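Long-range contact in fucolectin-related protein (Streptococcus pneumoniae, PDB 2WMF), which probably hydrolyses blood-group antigen carbohydrates of the host, as a family 98 glycoside hydrolase linked to fucose utilization: residues 128-133 / 164-169. Numbering follows the deposited sequence.
Sequences VPPEWL and AKYLEV
Y166 reaches toward the start of helix 130-139 and gives its hydroxyl proton to the carbonyl oxygen of V128, with OH 2.4 Å from O, a very short hydrogen bond whose precise length is doubtful. That oxygen sits at the edge of the ring and in its plane. Chi1 of -69° sets CG of Y166 anti to its own carbonyl carbon and swings the phenol across to the loop before the helix, where OH also hydrogen-bonds to OG1 of T127. Two hydrogen bonds thus engage the hydroxyl of this buried residue. L133 approaches the same ring obliquely, CD2 lying 3.8 Å from CD1 of Y166; CD2 also lies near CG1 of V169, more loosely at 4.3 Å. Packing is tightest at P130: its CG stands 3.4 Å from CG of K165, closer than usual for two carbons, while its CB rests 3.9 Å from CG2 of V169. The solvent side is looser. Bent at chi2 and chi4 (72° and 73°), the K165 chain brings NZ back toward its own helix, where it makes a weak, long salt bridge to OE1 of E168 (3.4 Å). The contact joins two successive outer helices of the eight-stranded (beta/alpha) barrel, 130-139 and 159-172. Inward, V128 and Y166 reach I119 of strand 115-121; helix 95-111 flanks the first segment and helix 194-203 the second.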
loop_
_atom_site.group_PDB
_atom_site.type_symbol
_atom_site.label_atom_id
_atom_site.label_comp_id
_atom_site.label_asym_id
_atom_site.label_seq_id
_atom_site.Cartn_x
_atom_site.Cartn_y
_atom_site.Cartn_z
ATOM N N VAL A 128 26.057 -8.428 1.494
ATOM C CA VAL A 128 26.790 -9.034 0.367
ATOM C C VAL A 128 27.505 -7.967 -0.440
ATOM O O VAL A 128 27.014 -6.825 -0.595
ATOM C CB VAL A 128 25.886 -9.940 -0.545
ATOM C CG1 VAL A 128 25.444 -11.190 0.221
ATOM C CG2 VAL A 128 24.702 -9.170 -1.090
ATOM N N PRO A 129 28.715 -8.297 -0.928
ATOM C CA PRO A 129 29.449 -7.288 -1.697
ATOM C C PRO A 129 28.756 -6.828 -2.972
ATOM O O PRO A 129 28.127 -7.632 -3.631
ATOM C CB PRO A 129 30.750 -8.032 -2.064
ATOM C CG PRO A 129 30.899 -9.111 -1.043
ATOM C CD PRO A 129 29.492 -9.546 -0.764
ATOM N N PRO A 130 28.876 -5.550 -3.317
ATOM C CA PRO A 130 28.331 -5.133 -4.622
ATOM C C PRO A 130 28.859 -5.941 -5.819
ATOM O O PRO A 130 28.121 -6.208 -6.767
ATOM C CB PRO A 130 28.753 -3.657 -4.729
ATOM C CG PRO A 130 28.909 -3.196 -3.317
ATOM C CD PRO A 130 29.398 -4.400 -2.551
ATOM N N GLU A 131 30.134 -6.314 -5.772
ATOM C CA GLU A 131 30.713 -7.173 -6.810
ATOM C C GLU A 131 29.969 -8.534 -6.955
ATOM O O GLU A 131 29.768 -9.036 -8.083
ATOM C CB GLU A 131 32.184 -7.376 -6.464
ATOM C CG GLU A 131 33.047 -6.080 -6.456
ATOM C CD GLU A 131 32.895 -5.124 -5.229
ATOM O OE1 GLU A 131 32.311 -5.482 -4.167
ATOM O OE2 GLU A 131 33.394 -3.959 -5.360
ATOM N N TRP A 132 29.562 -9.132 -5.828
ATOM C CA TRP A 132 28.784 -10.366 -5.835
ATOM C C TRP A 132 27.416 -10.158 -6.474
ATOM O O TRP A 132 26.956 -10.962 -7.283
ATOM C CB TRP A 132 28.633 -10.948 -4.421
ATOM C CG TRP A 132 27.796 -12.194 -4.328
ATOM C CD1 TRP A 132 28.225 -13.490 -4.394
ATOM C CD2 TRP A 132 26.366 -12.261 -4.162
ATOM N NE1 TRP A 132 27.167 -14.347 -4.259
ATOM C CE2 TRP A 132 26.009 -13.631 -4.135
ATOM C CE3 TRP A 132 25.355 -11.294 -4.028
ATOM C CZ2 TRP A 132 24.691 -14.058 -4.005
ATOM C CZ3 TRP A 132 24.064 -11.718 -3.906
ATOM C CH2 TRP A 132 23.732 -13.079 -3.868
ATOM N N LEU A 133 26.758 -9.069 -6.134
ATOM C CA LEU A 133 25.464 -8.774 -6.748
ATOM C C LEU A 133 25.597 -8.571 -8.277
ATOM O O LEU A 133 24.764 -9.061 -9.063
ATOM C CB LEU A 133 24.852 -7.528 -6.116
ATOM C CG LEU A 133 23.499 -7.078 -6.653
ATOM C CD1 LEU A 133 22.462 -8.168 -6.451
ATOM C CD2 LEU A 133 23.060 -5.725 -6.024
ATOM N N ALA A 164 23.343 3.403 -1.861
ATOM C CA ALA A 164 23.800 4.139 -3.056
ATOM C C ALA A 164 24.673 3.244 -3.947
ATOM O O ALA A 164 24.530 3.250 -5.179
ATOM C CB ALA A 164 24.545 5.426 -2.637
ATOM N N LYS A 165 25.546 2.455 -3.329
ATOM C CA LYS A 165 26.426 1.582 -4.123
ATOM C C LYS A 165 25.606 0.489 -4.791
ATOM O O LYS A 165 25.813 0.174 -5.972
ATOM C CB LYS A 165 27.517 0.966 -3.265
ATOM C CG LYS A 165 28.490 0.125 -4.070
ATOM C CD LYS A 165 29.447 0.950 -4.985
ATOM C CE LYS A 165 29.848 0.148 -6.190
ATOM N NZ LYS A 165 28.642 0.104 -7.089
ATOM N N TYR A 166 24.674 -0.107 -4.063
ATOM C CA TYR A 166 23.839 -1.136 -4.690
ATOM C C TYR A 166 22.951 -0.557 -5.800
ATOM O O TYR A 166 22.768 -1.199 -6.861
ATOM C CB TYR A 166 22.964 -1.842 -3.672
ATOM C CG TYR A 166 23.685 -2.735 -2.665
ATOM C CD1 TYR A 166 24.559 -3.771 -3.074
ATOM C CD2 TYR A 166 23.453 -2.564 -1.316
ATOM C CE1 TYR A 166 25.175 -4.586 -2.126
ATOM C CE2 TYR A 166 24.021 -3.369 -0.388
ATOM C CZ TYR A 166 24.900 -4.373 -0.771
ATOM O OH TYR A 166 25.459 -5.158 0.217
ATOM N N LEU A 167 22.437 0.651 -5.581
ATOM C CA LEU A 167 21.640 1.334 -6.610
ATOM C C LEU A 167 22.471 1.491 -7.919
ATOM O O LEU A 167 21.950 1.307 -9.017
ATOM C CB LEU A 167 21.147 2.677 -6.061
ATOM C CG LEU A 167 20.427 3.632 -7.035
ATOM C CD1 LEU A 167 19.189 2.980 -7.690
ATOM C CD2 LEU A 167 20.080 4.952 -6.274
ATOM N N GLU A 168 23.735 1.891 -7.788
ATOM C CA GLU A 168 24.638 2.012 -8.950
ATOM C C GLU A 168 24.766 0.683 -9.702
ATOM O O GLU A 168 24.652 0.639 -10.925
ATOM C CB GLU A 168 25.999 2.505 -8.465
ATOM C CG GLU A 168 27.009 2.620 -9.544
ATOM C CD GLU A 168 28.315 3.252 -9.053
ATOM O OE1 GLU A 168 28.537 3.394 -7.831
ATOM O OE2 GLU A 168 29.125 3.623 -9.918
ATOM N N VAL A 169 24.931 -0.409 -8.967
ATOM C CA VAL A 169 24.986 -1.741 -9.587
ATOM C C VAL A 169 23.656 -2.038 -10.309
ATOM O O VAL A 169 23.636 -2.550 -11.428
ATOM C CB VAL A 169 25.280 -2.881 -8.593
ATOM C CG1 VAL A 169 25.324 -4.262 -9.316
ATOM C CG2 VAL A 169 26.617 -2.691 -7.854
#